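Local coordinates for carbohydrate binding module (Ruminococcus flavefaciens, PDB 4V1K), which probably binds plant cell-wall carbohydrate as a module of the cellulosomal family 9 glycoside hydrolase Cel9A, at residues 41-46 / 89-94; 5-10 / 126-131; 50-55 / 117-122. All blocks are in the same frame, centred on the assembly; numbering follows the deposited sequence. Where two conformers were deposited one is given.

Contact 1: residues 41-46 / 89-94; sequences ITEVQV and TITWKV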
loop_
_atom_site.group_PDB
_atom_site.type_symbol
_atom_site.label_atom_id
_atom_site.label_comp_id
_atom_site.label_asym_id
_atom_site.label_seq_id
_atom_site.Cartn_x
_atom_site.Cartn_y
_atom_site.Cartn_z
ATOM N N ILE A 41 9.814 -2.457 8.480
ATOM C CA ILE A 41 9.248 -2.747 7.155
ATOM C C ILE A 41 10.202 -2.167 6.095
ATOM O O ILE A 41 10.497 -0.961 6.100
ATOM C CB ILE A 41 7.831 -2.161 7.014
ATOM C CG1 ILE A 41 6.873 -2.788 8.046
ATOM C CG2 ILE A 41 7.305 -2.356 5.580
ATOM C CD1 ILE A 41 5.598 -2.000 8.229
ATOM N N THR A 42 10.636 -3.021 5.167
ATOM C CA THR A 42 11.526 -2.628 4.080
ATOM C C THR A 42 10.817 -2.480 2.740
ATOM O O THR A 42 11.276 -1.728 1.862
ATOM C CB THR A 42 12.671 -3.648 3.912
ATOM O OG1 THR A 42 12.147 -4.980 3.846
ATOM C CG2 THR A 42 13.628 -3.547 5.079
ATOM N N GLU A 43 9.723 -3.204 2.563
ATOM C CA GLU A 43 8.995 -3.154 1.292
ATOM C C GLU A 43 7.516 -3.436 1.548
ATOM O O GLU A 43 7.174 -4.267 2.425
ATOM C CB GLU A 43 9.636 -4.183 0.334
ATOM C CG GLU A 43 9.252 -4.154 -1.114
ATOM C CD GLU A 43 10.137 -5.124 -1.933
ATOM O OE1 GLU A 43 11.386 -5.062 -1.878
ATOM O OE2 GLU A 43 9.593 -5.973 -2.625
ATOM N N VAL A 44 6.660 -2.810 0.743
ATOM C CA VAL A 44 5.229 -3.126 0.683
ATOM C C VAL A 44 4.873 -3.538 -0.744
ATOM O O VAL A 44 5.263 -2.861 -1.685
ATOM C CB VAL A 44 4.369 -1.922 1.088
ATOM C CG1 VAL A 44 2.893 -2.283 1.112
ATOM C CG2 VAL A 44 4.773 -1.410 2.447
ATOM N N GLN A 45 4.170 -4.653 -0.892
ATOM C CA GLN A 45 3.700 -5.123 -2.185
ATOM C C GLN A 45 2.178 -5.258 -2.183
ATOM O O GLN A 45 1.597 -5.796 -1.232
ATOM C CB GLN A 45 4.318 -6.475 -2.548
ATOM C CG GLN A 45 5.816 -6.397 -2.732
ATOM C CD GLN A 45 6.423 -7.673 -3.280
ATOM O OE1 GLN A 45 5.946 -8.764 -2.988
ATOM N NE2 GLN A 45 7.498 -7.539 -4.080
ATOM N N VAL A 46 1.553 -4.731 -3.236
ATOM C CA VAL A 46 0.108 -4.824 -3.428
ATOM C C VAL A 46 -0.114 -5.659 -4.705
ATOM O O VAL A 46 0.280 -5.259 -5.812
ATOM C CB VAL A 46 -0.544 -3.450 -3.517
ATOM C CG1 VAL A 46 -2.048 -3.601 -3.745
ATOM C CG2 VAL A 46 -0.257 -2.650 -2.224
ATOM N N THR A 89 1.810 -6.832 -9.653
ATOM C CA THR A 89 2.261 -6.404 -8.337
ATOM C C THR A 89 2.818 -4.977 -8.377
ATOM O O THR A 89 3.597 -4.633 -9.270
ATOM C CB THR A 89 3.363 -7.357 -7.840
ATOM O OG1 THR A 89 2.870 -8.704 -7.905
ATOM C CG2 THR A 89 3.814 -7.010 -6.417
ATOM N N ILE A 90 2.367 -4.149 -7.443
ATOM C CA ILE A 90 2.911 -2.819 -7.264
ATOM C C ILE A 90 3.760 -2.847 -5.993
ATOM O O ILE A 90 3.300 -3.244 -4.927
ATOM C CB ILE A 90 1.794 -1.788 -7.123
ATOM C CG1 ILE A 90 0.954 -1.729 -8.405
ATOM C CG2 ILE A 90 2.364 -0.422 -6.801
ATOM C CD1 ILE A 90 -0.506 -1.440 -8.165
ATOM N N THR A 91 5.006 -2.444 -6.134
ATOM C CA THR A 91 6.008 -2.516 -5.071
ATOM C C THR A 91 6.459 -1.108 -4.639
ATOM O O THR A 91 6.847 -0.273 -5.502
ATOM C CB THR A 91 7.226 -3.319 -5.554
ATOM O OG1 THR A 91 6.809 -4.634 -5.931
ATOM C CG2 THR A 91 8.281 -3.414 -4.451
ATOM N N TRP A 92 6.439 -0.883 -3.310
ATOM C CA TRP A 92 7.088 0.283 -2.683
ATOM C C TRP A 92 8.275 -0.134 -1.819
ATOM O O TRP A 92 8.112 -0.843 -0.848
ATOM C CB TRP A 92 6.073 1.029 -1.832
ATOM C CG TRP A 92 6.593 2.262 -1.151
ATOM C CD1 TRP A 92 7.486 3.160 -1.659
ATOM C CD2 TRP A 92 6.257 2.743 0.164
ATOM N NE1 TRP A 92 7.718 4.161 -0.763
ATOM C CE2 TRP A 92 6.988 3.938 0.365
ATOM C CE3 TRP A 92 5.406 2.289 1.179
ATOM C CZ2 TRP A 92 6.900 4.695 1.532
ATOM C CZ3 TRP A 92 5.313 3.049 2.368
ATOM C CH2 TRP A 92 6.065 4.240 2.527
ATOM N N LYS A 93 9.468 0.309 -2.206
ATOM C CA LYS A 93 10.673 0.126 -1.397
ATOM C C LYS A 93 10.708 1.276 -0.386
ATOM O O LYS A 93 10.810 2.456 -0.760
ATOM C CB LYS A 93 11.944 0.095 -2.282
ATOM C CG LYS A 93 11.864 -1.023 -3.338
ATOM C CD LYS A 93 13.133 -1.289 -4.100
ATOM C CE LYS A 93 12.963 -2.575 -4.904
ATOM N NZ LYS A 93 14.173 -2.924 -5.691
ATOM N N VAL A 94 10.533 0.929 0.890
ATOM C CA VAL A 94 10.341 1.925 1.931
ATOM C C VAL A 94 11.681 2.576 2.289
ATOM O O VAL A 94 12.622 1.877 2.656
ATOM C CB VAL A 94 9.699 1.302 3.178
ATOM C CG1 VAL A 94 9.423 2.364 4.215
ATOM C CG2 VAL A 94 8.386 0.588 2.818
HETATM O O HOH W 1 13.858 -0.745 1.459
#
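Glu-43 carries its CG anti to the backbone N (chi1 -169°), and Thr-91 likewise sets CG2 anti to its own N; the two groups meet diagonally across neighbouring strands, with Glu-43 CG 3.6 Å from Thr-91 CG2. The setting is an antiparallel pair within the four-stranded sheet of a beta-sandwich, strand 87-93 forming the outermost strand beside 41-49. Beyond CG the chain of Glu-43 continues extended to CD, and OE2 of the carboxylate lies 3.4 Å from Thr-91 CG2, while OE2 also makes a long, weak ion pair with Lys-130 on the next strand. An alanine in place of Glu-43 would probably leave Thr-91 CG2 without the contacts of CG and the carboxylate, and Lys-130 without this weak counter-charge. Gln-45 and Thr-91 stand side by side on the same face, and Gln-45 CB reaches Thr-89 CG2 at 3.9 Å.

The alternate residues turn inward. Val-44 CG2 approaches Trp-92 CE3 obliquely at 4.0 Å. Val-94 CG2 lies over one face of that indole, displaced toward the rim. Phe-61 of the opposing sheet touches Val-44, Val-46, Ile-90 and Trp-92, which is the evidence that this face lines the sandwich core.

Reciprocal backbone bonds join Val-44 to Trp-92 and Val-46 to Ile-90; the shortest runs from Trp-92 N to Val-44 O at 2.8 Å. At Thr-42 and Glu-43, which both face Lys-130, a classic beta bulge interrupts the regular pairing on the other side of strand 41-49. Thr-42 O accepts two bonds. A water that also donates to Val-94 O gives one of them, and Val-94 N gives the other, lying 2.9 Å from Thr-42 O and 45° out of the carbonyl plane.

Contact 2: residues 5-10 / 126-131; sequences GYTIKP and SVVLKL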
loop_
_atom_site.group_PDB
_atom_site.type_symbol
_atom_site.label_atom_id
_atom_site.label_comp_id
_atom_site.label_asym_id
_atom_site.label_seq_id
_atom_site.Cartn_x
_atom_site.Cartn_y
_atom_site.Cartn_z
ATOM N N GLY A 5 8.030 -11.673 6.922
ATOM C CA GLY A 5 6.949 -11.041 6.208
ATOM C C GLY A 5 5.588 -11.458 6.685
ATOM O O GLY A 5 5.422 -12.515 7.290
ATOM N N TYR A 6 4.621 -10.611 6.395
ATOM C CA TYR A 6 3.235 -10.815 6.775
ATOM C C TYR A 6 2.365 -10.487 5.558
ATOM O O TYR A 6 2.617 -9.511 4.841
ATOM C CB TYR A 6 2.833 -9.874 7.913
ATOM C CG TYR A 6 3.578 -10.021 9.193
ATOM C CD1 TYR A 6 3.180 -10.953 10.107
ATOM C CD2 TYR A 6 4.618 -9.179 9.528
ATOM C CE1 TYR A 6 3.828 -11.106 11.325
ATOM C CE2 TYR A 6 5.274 -9.309 10.732
ATOM C CZ TYR A 6 4.873 -10.288 11.630
ATOM O OH TYR A 6 5.484 -10.419 12.837
ATOM N N THR A 7 1.270 -11.231 5.401
ATOM C CA THR A 7 0.353 -11.006 4.310
ATOM C C THR A 7 -1.097 -10.907 4.802
ATOM O O THR A 7 -1.489 -11.650 5.726
ATOM C CB THR A 7 0.436 -12.198 3.312
ATOM O OG1 THR A 7 1.768 -12.284 2.780
ATOM C CG2 THR A 7 -0.563 -12.030 2.147
ATOM N N ILE A 8 -1.865 -9.989 4.200
ATOM C CA ILE A 8 -3.325 -10.006 4.317
ATOM C C ILE A 8 -3.967 -10.252 2.947
ATOM O O ILE A 8 -3.389 -9.871 1.918
ATOM C CB ILE A 8 -3.924 -8.718 4.974
ATOM C CG1 ILE A 8 -3.577 -7.464 4.159
ATOM C CG2 ILE A 8 -3.470 -8.605 6.435
ATOM C CD1 ILE A 8 -4.286 -6.209 4.620
ATOM N N LYS A 9 -5.165 -10.852 2.963
ATOM C CA LYS A 9 -5.925 -11.131 1.731
ATOM C C LYS A 9 -7.288 -10.437 1.791
ATOM O O LYS A 9 -8.306 -11.047 2.190
ATOM C CB LYS A 9 -6.082 -12.641 1.519
ATOM C CG LYS A 9 -4.837 -13.331 0.979
ATOM C CD LYS A 9 -5.128 -14.809 0.753
ATOM C CE LYS A 9 -4.240 -15.463 -0.296
ATOM N NZ LYS A 9 -2.959 -16.003 0.246
ATOM N N PRO A 10 -7.323 -9.138 1.385
ATOM C CA PRO A 10 -8.588 -8.400 1.610
ATOM C C PRO A 10 -9.679 -8.667 0.570
ATOM O O PRO A 10 -10.840 -8.366 0.839
ATOM C CB PRO A 10 -8.181 -6.940 1.558
ATOM C CG PRO A 10 -6.779 -6.878 1.150
ATOM C CD PRO A 10 -6.214 -8.257 0.985
ATOM N N SER A 126 -4.006 -9.257 -2.399
ATOM C CA SER A 126 -3.210 -9.316 -1.190
ATOM C C SER A 126 -2.339 -8.071 -0.998
ATOM O O SER A 126 -2.048 -7.367 -1.965
ATOM C CB SER A 126 -2.356 -10.586 -1.168
ATOM O OG SER A 126 -1.434 -10.646 -2.231
ATOM N N VAL A 127 -1.966 -7.825 0.262
ATOM C CA VAL A 127 -0.992 -6.808 0.629
ATOM C C VAL A 127 0.064 -7.533 1.477
ATOM O O VAL A 127 -0.281 -8.279 2.400
ATOM C CB VAL A 127 -1.610 -5.615 1.386
ATOM C CG1 VAL A 127 -0.525 -4.578 1.682
ATOM C CG2 VAL A 127 -2.776 -5.009 0.603
ATOM N N VAL A 128 1.338 -7.324 1.132
ATOM C CA VAL A 128 2.476 -8.004 1.742
ATOM C C VAL A 128 3.451 -6.996 2.338
ATOM O O VAL A 128 3.823 -6.038 1.671
ATOM C CB VAL A 128 3.222 -8.893 0.717
ATOM C CG1 VAL A 128 4.337 -9.682 1.380
ATOM C CG2 VAL A 128 2.254 -9.876 0.072
ATOM N N LEU A 129 3.821 -7.214 3.598
ATOM C CA LEU A 129 4.895 -6.464 4.242
ATOM C C LEU A 129 6.131 -7.346 4.294
ATOM O O LEU A 129 6.073 -8.494 4.785
ATOM C CB LEU A 129 4.480 -6.036 5.652
ATOM C CG LEU A 129 3.166 -5.290 5.836
ATOM C CD1 LEU A 129 2.945 -4.968 7.330
ATOM C CD2 LEU A 129 3.131 -4.016 5.015
ATOM N N LYS A 130 7.234 -6.858 3.749
ATOM C CA LYS A 130 8.547 -7.516 3.889
ATOM C C LYS A 130 9.359 -6.780 4.962
ATOM O O LYS A 130 9.345 -5.560 5.022
ATOM C CB LYS A 130 9.297 -7.481 2.552
ATOM C CG LYS A 130 8.576 -8.179 1.387
ATOM C CD LYS A 130 9.461 -8.252 0.144
ATOM C CE LYS A 130 8.803 -9.059 -0.971
ATOM N NZ LYS A 130 9.739 -9.379 -2.091
ATOM N N LEU A 131 10.062 -7.531 5.807
ATOM C CA LEU A 131 10.772 -6.976 6.940
ATOM C C LEU A 131 12.284 -7.103 6.827
ATOM O O LEU A 131 12.777 -7.987 6.132
ATOM C CB LEU A 131 10.354 -7.739 8.201
ATOM C CG LEU A 131 8.867 -7.926 8.417
ATOM C CD1 LEU A 131 8.602 -8.741 9.663
ATOM C CD2 LEU A 131 8.167 -6.584 8.495
#
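The Tyr-6 ring meets Leu-131 CD1 obliquely: the methyl is 3.5 Å from Tyr-6 CE2 and 4.0 Å from Tyr-6 CD2, so within this pair it meets the CD2-CE2 side of the ring. The phenol oxygen is bound elsewhere, to Glu-39. This is antiparallel pairing at the border of the four-stranded sheet of the beta-sandwich, where strand 5-15 closes the sheet against 121-131.

Two hydrogen-bonded pairs fix the register. Tyr-6 and Leu-129 exchange bonds in both directions, as do Ile-8 and Val-127, and the bond from Ile-8 N to Val-127 O measures 2.9 Å.

On the face shared by Tyr-6 and Leu-129, Ile-8 and Val-127 lie side by side and point the same way. Ile-8 places CG1 between its backbone N and carbonyl carbon (chi1 60°), and this branch comes to 3.9 Å from Val-127 CB. Phe-28 and Phe-33 touch both residues, which continues this apolar face into the interior.

The reverse face is more polar. Thr-7 OG1 is 3.7 Å from Val-128 CG2, while Thr-7 CG2 leans toward Ser-126 CB; the hydroxyl of Ser-126 is taken by Asn-47. At the strand's start the backbones come close, Gly-5 CA standing 3.0 Å from Leu-129 O.

Contact 3: residues 50-55 / 117-122; sequences ANKNIG and IDCDEF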
loop_
_atom_site.group_PDB
_atom_site.type_symbol
_atom_site.label_atom_id
_atom_site.label_comp_id
_atom_site.label_asym_id
_atom_site.label_seq_id
_atom_site.Cartn_x
_atom_site.Cartn_y
_atom_site.Cartn_z
ATOM N N ALA A 50 -7.557 -8.285 -12.435
ATOM C CA ALA A 50 -8.669 -7.697 -13.152
ATOM C C ALA A 50 -9.172 -8.707 -14.178
ATOM O O ALA A 50 -8.588 -9.800 -14.343
ATOM C CB ALA A 50 -8.219 -6.407 -13.825
ATOM N N ASN A 51 -10.261 -8.356 -14.851
ATOM C CA ASN A 51 -10.838 -9.203 -15.879
ATOM C C ASN A 51 -10.308 -8.902 -17.288
ATOM O O ASN A 51 -10.760 -9.487 -18.273
ATOM C CB ASN A 51 -12.363 -9.076 -15.818
ATOM C CG ASN A 51 -12.941 -9.780 -14.605
ATOM O OD1 ASN A 51 -12.380 -10.761 -14.129
ATOM N ND2 ASN A 51 -14.050 -9.277 -14.094
ATOM N N LYS A 52 -9.353 -7.982 -17.374
ATOM C CA LYS A 52 -8.742 -7.596 -18.637
ATOM C C LYS A 52 -7.345 -7.095 -18.319
ATOM O O LYS A 52 -6.974 -6.983 -17.139
ATOM C CB LYS A 52 -9.582 -6.508 -19.302
ATOM C CG LYS A 52 -9.759 -5.268 -18.451
ATOM C CD LYS A 52 -10.739 -4.275 -19.070
ATOM C CE LYS A 52 -10.066 -3.453 -20.155
ATOM N NZ LYS A 52 -10.863 -2.247 -20.516
ATOM N N ASN A 53 -6.560 -6.814 -19.345
ATOM C CA ASN A 53 -5.188 -6.323 -19.123
ATOM C C ASN A 53 -5.216 -5.005 -18.342
ATOM O O ASN A 53 -5.989 -4.100 -18.646
ATOM C CB ASN A 53 -4.422 -6.175 -20.446
ATOM C CG ASN A 53 -4.154 -7.526 -21.109
ATOM O OD1 ASN A 53 -4.210 -8.579 -20.459
ATOM N ND2 ASN A 53 -3.861 -7.505 -22.400
ATOM N N ILE A 54 -4.361 -4.901 -17.337
ATOM C CA ILE A 54 -4.425 -3.794 -16.403
ATOM C C ILE A 54 -3.851 -2.497 -16.947
ATOM O O ILE A 54 -4.453 -1.449 -16.767
ATOM C CB ILE A 54 -3.749 -4.192 -15.069
ATOM C CG1 ILE A 54 -4.661 -5.195 -14.353
ATOM C CG2 ILE A 54 -3.487 -2.972 -14.184
ATOM C CD1 ILE A 54 -4.009 -5.951 -13.241
ATOM N N GLY A 55 -2.694 -2.565 -17.595
ATOM C CA GLY A 55 -2.016 -1.367 -18.064
ATOM C C GLY A 55 -1.322 -0.597 -16.962
ATOM O O GLY A 55 -0.797 -1.199 -16.023
ATOM N N ILE A 117 -5.468 4.521 -12.912
ATOM C CA ILE A 117 -5.193 3.166 -13.379
ATOM C C ILE A 117 -5.971 2.993 -14.688
ATOM O O ILE A 117 -7.129 3.417 -14.784
ATOM C CB ILE A 117 -5.520 2.094 -12.284
ATOM C CG1 ILE A 117 -5.058 0.697 -12.723
ATOM C CG2 ILE A 117 -6.990 2.131 -11.902
ATOM C CD1 ILE A 117 -4.943 -0.311 -11.598
ATOM N N ASP A 118 -5.337 2.385 -15.701
ATOM C CA ASP A 118 -5.934 2.287 -17.037
ATOM C C ASP A 118 -7.190 1.394 -16.988
ATOM O O ASP A 118 -8.239 1.781 -17.443
ATOM C CB ASP A 118 -4.929 1.724 -18.027
ATOM C CG ASP A 118 -3.923 2.755 -18.566
ATOM O OD1 ASP A 118 -4.218 3.976 -18.624
ATOM O OD2 ASP A 118 -2.805 2.318 -18.964
ATOM N N CYS A 119 -7.090 0.219 -16.399
ATOM C CA CYS A 119 -8.247 -0.661 -16.224
ATOM C C CYS A 119 -9.038 -0.168 -15.001
ATOM O O CYS A 119 -8.521 -0.165 -13.877
ATOM C CB CYS A 119 -7.770 -2.092 -16.016
ATOM S SG CYS A 119 -9.091 -3.272 -15.702
ATOM N N ASP A 120 -10.285 0.185 -15.168
ATOM C CA ASP A 120 -10.983 0.932 -14.091
ATOM C C ASP A 120 -11.328 0.095 -12.851
ATOM O O ASP A 120 -11.315 0.584 -11.707
ATOM C CB ASP A 120 -12.255 1.565 -14.650
ATOM C CG ASP A 120 -12.770 2.698 -13.813
ATOM O OD1 ASP A 120 -11.976 3.634 -13.565
ATOM O OD2 ASP A 120 -13.977 2.695 -13.439
ATOM N N GLU A 121 -11.647 -1.157 -13.100
ATOM C CA GLU A 121 -12.115 -2.085 -12.095
ATOM C C GLU A 121 -11.052 -3.134 -11.828
ATOM O O GLU A 121 -10.575 -3.821 -12.744
ATOM C CB GLU A 121 -13.435 -2.734 -12.525
ATOM C CG GLU A 121 -14.575 -1.719 -12.539
ATOM C CD GLU A 121 -15.938 -2.265 -12.917
ATOM O OE1 GLU A 121 -16.257 -3.448 -12.701
ATOM O OE2 GLU A 121 -16.732 -1.441 -13.425
ATOM N N PHE A 122 -10.663 -3.248 -10.564
ATOM C CA PHE A 122 -9.661 -4.256 -10.182
ATOM C C PHE A 122 -9.891 -4.713 -8.754
ATOM O O PHE A 122 -10.623 -4.074 -7.995
ATOM C CB PHE A 122 -8.234 -3.706 -10.371
ATOM C CG PHE A 122 -7.875 -2.583 -9.418
ATOM C CD1 PHE A 122 -8.231 -1.276 -9.713
ATOM C CD2 PHE A 122 -7.166 -2.813 -8.261
ATOM C CE1 PHE A 122 -7.917 -0.241 -8.871
ATOM C CE2 PHE A 122 -6.841 -1.766 -7.399
ATOM C CZ PHE A 122 -7.213 -0.476 -7.706
HETATM O O HOH W 2 -11.625 -5.846 -14.073
HETATM O O HOH W 3 -11.545 -0.118 -18.057
#
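Cys-119 meets Lys-52 and Ala-50 through its sulphur, which in one of two deposited conformers is anti to the backbone N (chi1 177°). In that conformer SG lies 3.5 Å from Lys-52 CG and 3.8 Å from Ala-50 CB; the sulphur contacts are described for this conformer alone. Lys-52 sets CG between its N and carbonyl carbon (chi1 58°), then bends at chi3, and its NZ is weakly linked to Asp-120 N through a water.

Ile-54 turns CG2 anti to its N, and this methyl comes to 4.0 Å from Ile-117 CD1, the two side chains crossing at a slant. Ile-117 CD1 in turn sits above one face of Phe-122, offset toward the rim. These residues belong to the end of the beta-sandwich, where the loop joining strands 41-49 and 55-64 meets the turn leading into strand 121-131; Ile-48 touches all three side chains.

A single direct hydrogen bond links the segments, Cys-119 N to Ile-54 O at 3.1 Å. Asp-118 CB packs 3.4 Å from the same Ile-54 O, while its carboxylate is held by Lys-56 N at OD2 and Trp-116 NE1 at OD1. Gly-55 passes beside OD2, where a CB would clash. Another water donates to Glu-121 O at 2.6 Å and accepts from Asn-51 N.

Contacts 1 and 2 are consecutive pairings across one sheet, their centres about 9 Å apart. Strand 41-49 joins 121-131 between them, as the probable hydrogen bonds of Gln-45 O with Val-128 N (2.8 Å) and Thr-42 N with Lys-130 O (2.9 Å) indicate. Contact 3 lies about 20 Å from the centre of contact 1 and about 22 Å from that of contact 2, linked to both by these same strands rather than by direct touch. Along the chain, contacts 1 and 3 cross, and both nest inside the loop closed by contact 2. A bound 2-hydroxybutane-1,4-diol lies about 7 Å from the Asp-118 side chain but about 14 Å from that of Ile-90.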